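Local coordinates for phenylalanine ammonia-lyase (Rhodosporidium toruloides, PDB 1Y2M) that catalyses the non-oxidative deamination of L-phenylalanine and L-tyrosine to trans-cinnamic acid and p-coumaric acid, releasing ammonia, as a homotetramer built as a dimer of dimers, at the interface of chains A and B. Residues are numbered along the deposited sequence; one frame, centred on the assembly and turned at random. Chains: chain A/B, Phenylalanine ammonia-lyase.

Helix 468-484 of chain A runs through both sites: its first turns, with the residues just before it, supply much of contact 1, and A:Glu480 and A:Leu484 near its end belong to contact 2. The centres of the C-alpha atoms of the two contacts lie about 19 Å apart. Contact 1 is a mixed patch centred on a histidine beside two cinnamate-binding residues, whereas contact 2 clusters arginines and carboxylates and also draws on the long helices beginning at residue 506. Two-fold symmetry repeats both, so this helix joins subunits and, since A:Lys468 stands at its start, probably helps to place active-site residues.

Contact 1: the interface of chains A and B. Residues chain A 465-466, 468-470, 472, 691; chain B 133, 137-138, 140, 496.
This subunit interface of the homotetramer packs the end of helix 126-138 of chain B against the start of helix 468-484 of chain A, and it also brings cinnamate-binding residues of two chains together. B:His137 is the central side chain. Its imidazole lies with one face under CB of A:Tyr465, 4.0 Å from the ring centroid, while CG of its own neighbour B:Gln138 backs the opposite face. The phenol ring of A:Tyr465 is turned 83° to the imidazole in an edge-to-face pair, and the methyl CB of B:Ala133 lies over the CE2 rim of the phenol, 3.6 Å from CE2. Rotation of the imidazole is fixed by an in-plane hydrogen bond from ND1 to a lone pair of the carbonyl O of B:Ala133, 3.1 Å long and essentially straight. The ring of B:His137 is swung between its backbone N and carbonyl carbon (chi1 83°), which lets its CD2 press on CB of A:Lys468 at 3.6 Å. A:Lys468 lies alongside, CG anti to the backbone N, then bends at its last two torsions to carry NZ to B:Glu496. The side-chain amine NZ meets carboxylate oxygen OE2 on its anti side but 32° out of the carboxylate plane, at 2.9 Å; this salt bridge may help to hold both ligand-binding side chains in place. A:Gly469, lacking a side chain, lets B:His137 and B:Cys140 come close: its CA is 3.7 Å from SG of B:Cys140, and its N lies in plane at the CD2 edge of the imidazole. Water 1 links the carbonyl O of A:His466 and the amide N of A:Leu470 to the carbonyl O of B:His137, while water 2 lies 2.8 Å from both A:Tyr465 N and B:Ala133 O.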
# COMPACT_ATOMS: atom_id res chain seq x y z
N TYR A 465 -13.45 -31.26 14.23
CA TYR A 465 -13.49 -29.84 13.83
C TYR A 465 -12.97 -29.71 12.40
O TYR A 465 -12.43 -28.67 12.02
CB TYR A 465 -12.69 -28.94 14.82
CG TYR A 465 -12.84 -29.41 16.25
CD1 TYR A 465 -14.07 -29.43 16.86
CD2 TYR A 465 -11.75 -29.92 16.95
CE1 TYR A 465 -14.23 -29.93 18.18
CE2 TYR A 465 -11.89 -30.41 18.25
CZ TYR A 465 -13.14 -30.43 18.84
OH TYR A 465 -13.26 -30.93 20.14
N HIS A 466 -13.23 -30.76 11.62
CA HIS A 466 -12.67 -31.05 10.30
C HIS A 466 -12.07 -29.84 9.63
O HIS A 466 -10.85 -29.72 9.58
CB HIS A 466 -13.73 -31.75 9.43
CG HIS A 466 -13.23 -32.18 8.09
ND1 HIS A 466 -14.07 -32.63 7.08
CD2 HIS A 466 -11.98 -32.19 7.56
CE1 HIS A 466 -13.35 -32.93 6.01
NE2 HIS A 466 -12.09 -32.65 6.27
N LYS A 468 -12.11 -26.52 10.28
CA LYS A 468 -11.90 -25.25 11.00
C LYS A 468 -10.50 -24.66 10.71
O LYS A 468 -10.34 -23.42 10.56
CB LYS A 468 -12.13 -25.43 12.50
CG LYS A 468 -12.01 -24.18 13.37
CD LYS A 468 -12.17 -24.50 14.85
CE LYS A 468 -13.64 -24.65 15.26
NZ LYS A 468 -14.52 -23.64 14.57
N GLY A 469 -9.49 -25.54 10.62
CA GLY A 469 -8.12 -25.11 10.37
C GLY A 469 -8.06 -24.46 8.99
O GLY A 469 -7.39 -23.42 8.75
N LEU A 470 -8.78 -25.07 8.05
CA LEU A 470 -8.84 -24.58 6.67
C LEU A 470 -9.55 -23.23 6.55
O LEU A 470 -9.19 -22.40 5.72
CB LEU A 470 -9.45 -25.62 5.76
CG LEU A 470 -8.62 -26.85 5.43
CD1 LEU A 470 -9.35 -27.83 4.53
CD2 LEU A 470 -7.25 -26.48 4.78
N ILE A 472 -9.37 -20.95 8.82
CA ILE A 472 -8.33 -20.02 9.27
C ILE A 472 -7.25 -19.84 8.20
O ILE A 472 -6.79 -18.71 7.94
CB ILE A 472 -7.70 -20.57 10.56
CG1 ILE A 472 -8.68 -20.47 11.71
CG2 ILE A 472 -6.42 -19.85 10.92
CD1 ILE A 472 -8.40 -21.42 12.86
N ILE A 691 -5.31 -33.72 6.54
CA ILE A 691 -6.08 -32.80 5.69
C ILE A 691 -5.11 -32.05 4.77
O ILE A 691 -5.32 -31.94 3.53
CB ILE A 691 -6.83 -31.84 6.59
CG1 ILE A 691 -7.93 -32.57 7.36
CG2 ILE A 691 -7.37 -30.70 5.77
CD1 ILE A 691 -8.49 -31.80 8.53
N ALA B 133 -8.27 -34.64 17.95
CA ALA B 133 -9.20 -33.77 17.16
C ALA B 133 -8.62 -32.36 17.03
O ALA B 133 -8.80 -31.68 16.01
CB ALA B 133 -10.54 -33.70 17.81
N HIS B 137 -7.50 -31.11 12.82
CA HIS B 137 -7.96 -30.00 12.00
C HIS B 137 -6.91 -28.95 11.69
O HIS B 137 -7.03 -28.20 10.68
CB HIS B 137 -9.25 -29.39 12.55
CG HIS B 137 -9.06 -28.39 13.67
ND1 HIS B 137 -8.91 -28.77 14.99
CD2 HIS B 137 -9.08 -27.04 13.67
CE1 HIS B 137 -8.79 -27.69 15.74
NE2 HIS B 137 -8.90 -26.62 14.97
N GLN B 138 -5.86 -28.90 12.51
CA GLN B 138 -4.80 -27.92 12.34
C GLN B 138 -3.65 -28.34 11.42
O GLN B 138 -2.83 -27.49 11.01
CB GLN B 138 -4.28 -27.51 13.73
CG GLN B 138 -5.30 -26.64 14.49
CD GLN B 138 -5.51 -25.26 13.92
OE1 GLN B 138 -4.69 -24.74 13.16
NE2 GLN B 138 -6.64 -24.66 14.25
N CYS B 140 -3.35 -28.79 8.37
CA CYS B 140 -4.12 -28.48 7.18
C CYS B 140 -3.38 -27.65 6.16
O CYS B 140 -4.00 -27.07 5.29
CB CYS B 140 -5.37 -27.71 7.58
SG CYS B 140 -5.12 -26.19 8.46
N GLU B 496 -12.68 -17.71 11.13
CA GLU B 496 -13.27 -18.71 12.02
C GLU B 496 -14.63 -18.31 12.62
O GLU B 496 -14.76 -18.15 13.82
CB GLU B 496 -12.29 -19.06 13.15
CG GLU B 496 -12.54 -20.47 13.74
CD GLU B 496 -12.72 -20.47 15.24
OE1 GLU B 496 -11.90 -19.85 16.00
OE2 GLU B 496 -13.68 -21.10 15.68
O HOH W 1 -9.01 -27.86 8.85
O HOH W 2 -10.85 -32.36 14.20

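Contact 2: the interface of chains A and B. Residues chain A 480, 484, 515, 518-519, 522; chain B 206, 508, 511-512.
B:Arg206 and A:Glu480 meet at the centre of an arginine–carboxylate cluster between subunits of this PAL/histidase-family enzyme, where helices 468-484 and 506-560 of chain A face helix 506-564 and the loop carrying B:Arg206 of chain B. B:Arg206, extended from CG to NE, crosses A:Glu480 at about a right angle and grips it side-on: NE, at 2.9 Å, and NH2 both donate to OE2 from the syn side, tilted some 30° out of the carboxylate plane. NH2 of B:Arg206 also lies 2.9 Å from OE2 of A:Glu515, a salt bridge whose hydrogen bond is poorly aligned. B:Arg511 takes A:Glu480 end-on, NH1 to OE1 and NH2 to OE2, each 2.9 Å and nearly straight, approaching from above the carboxylate plane. Three N-H donors from two arginines thus converge on OE2, which would be expected to favour a charged carboxylate. The third arginine, B:Arg512, folds at chi2 (-52°) and meets A:Glu515 tip to tip, its guanidinium plane almost perpendicular to the carboxylate; NH1 donates to OE2 at 2.9 Å, on the syn side with a similar tilt. Through NE and NH2 it holds water 3, which reaches the carbonyl O of A:Glu480. A:Val519 lays CG2 over one face of the B:Arg206 guanidinium, toward its rim, and A:Leu522 CD1 packs on its CD. Water 5 bridges B:Arg206 NH2 to the carboxylate OD2 of A:Asp518, lying 2.7 Å from that oxygen.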
# COMPACT_ATOMS: atom_id res chain seq x y z
N GLU A 480 -2.65 -12.31 2.92
CA GLU A 480 -1.38 -12.23 2.17
C GLU A 480 -1.59 -11.72 0.76
O GLU A 480 -0.83 -10.84 0.27
CB GLU A 480 -0.72 -13.60 2.16
CG GLU A 480 0.63 -13.51 1.53
CD GLU A 480 1.51 -14.76 1.78
OE1 GLU A 480 1.20 -15.58 2.72
OE2 GLU A 480 2.54 -14.94 1.09
N LEU A 484 0.02 -8.29 -1.06
CA LEU A 484 0.75 -8.45 -2.35
C LEU A 484 0.21 -7.47 -3.40
O LEU A 484 0.96 -6.98 -4.25
CB LEU A 484 0.57 -9.88 -2.85
CG LEU A 484 1.60 -10.82 -2.25
CD1 LEU A 484 1.23 -12.32 -2.35
CD2 LEU A 484 2.94 -10.59 -2.92
N GLU A 515 3.76 -14.77 -7.25
CA GLU A 515 3.55 -15.17 -5.82
C GLU A 515 2.04 -15.15 -5.50
O GLU A 515 1.49 -16.07 -4.88
CB GLU A 515 4.31 -14.24 -4.85
CG GLU A 515 4.16 -14.73 -3.41
CD GLU A 515 5.16 -14.20 -2.43
OE1 GLU A 515 6.05 -13.38 -2.80
OE2 GLU A 515 5.06 -14.64 -1.23
N ASP A 518 0.40 -18.17 -6.67
CA ASP A 518 0.72 -19.30 -5.80
C ASP A 518 -0.18 -19.30 -4.59
O ASP A 518 -0.75 -20.33 -4.24
CB ASP A 518 2.19 -19.19 -5.38
CG ASP A 518 2.71 -20.45 -4.72
OD1 ASP A 518 2.25 -21.56 -5.10
OD2 ASP A 518 3.60 -20.35 -3.84
N VAL A 519 -0.30 -18.14 -3.96
CA VAL A 519 -1.14 -18.02 -2.78
C VAL A 519 -2.62 -18.23 -3.12
O VAL A 519 -3.35 -18.90 -2.35
CB VAL A 519 -0.92 -16.65 -2.08
CG1 VAL A 519 -1.83 -16.48 -0.88
CG2 VAL A 519 0.55 -16.50 -1.64
N LEU A 522 -3.22 -21.90 -3.33
CA LEU A 522 -3.39 -22.49 -2.00
C LEU A 522 -4.86 -22.28 -1.55
O LEU A 522 -5.54 -23.19 -1.06
CB LEU A 522 -2.45 -21.86 -1.00
CG LEU A 522 -0.97 -22.16 -1.17
CD1 LEU A 522 -0.16 -21.27 -0.24
CD2 LEU A 522 -0.64 -23.53 -0.88
N ARG B 206 2.76 -21.36 5.23
CA ARG B 206 1.56 -20.60 5.27
C ARG B 206 0.40 -21.34 5.90
O ARG B 206 0.33 -22.59 5.95
CB ARG B 206 1.16 -20.16 3.84
CG ARG B 206 2.22 -19.38 3.08
CD ARG B 206 1.65 -18.81 1.78
NE ARG B 206 2.49 -17.88 1.03
CZ ARG B 206 3.29 -18.17 0.02
NH1 ARG B 206 3.43 -19.42 -0.38
NH2 ARG B 206 3.92 -17.21 -0.61
N ILE B 508 3.03 -13.75 8.94
CA ILE B 508 3.09 -13.24 7.55
C ILE B 508 3.93 -11.96 7.56
O ILE B 508 4.80 -11.74 6.73
CB ILE B 508 1.70 -12.95 6.99
CG1 ILE B 508 0.87 -14.24 6.90
CG2 ILE B 508 1.80 -12.27 5.61
CD1 ILE B 508 -0.62 -14.03 6.71
N ARG B 511 7.53 -12.85 7.84
CA ARG B 511 8.03 -13.34 6.57
C ARG B 511 8.38 -12.20 5.66
O ARG B 511 9.47 -12.24 5.04
CB ARG B 511 7.05 -14.28 5.90
CG ARG B 511 6.97 -15.67 6.55
CD ARG B 511 5.81 -16.50 6.04
NE ARG B 511 5.77 -16.35 4.57
CZ ARG B 511 4.69 -16.09 3.86
NH1 ARG B 511 3.51 -16.02 4.43
NH2 ARG B 511 4.83 -15.86 2.56
N ARG B 512 7.52 -11.20 5.59
CA ARG B 512 7.84 -10.09 4.70
C ARG B 512 9.07 -9.30 5.18
O ARG B 512 9.86 -8.85 4.39
CB ARG B 512 6.65 -9.19 4.52
CG ARG B 512 5.45 -9.84 3.89
CD ARG B 512 5.83 -10.54 2.59
NE ARG B 512 4.68 -10.98 1.80
CZ ARG B 512 4.65 -12.08 1.05
NH1 ARG B 512 5.68 -12.91 0.99
NH2 ARG B 512 3.56 -12.31 0.33
O HOH W 3 1.75 -10.29 1.38
O HOH W 4 7.21 -15.79 0.74
O HOH W 5 5.21 -18.34 -3.01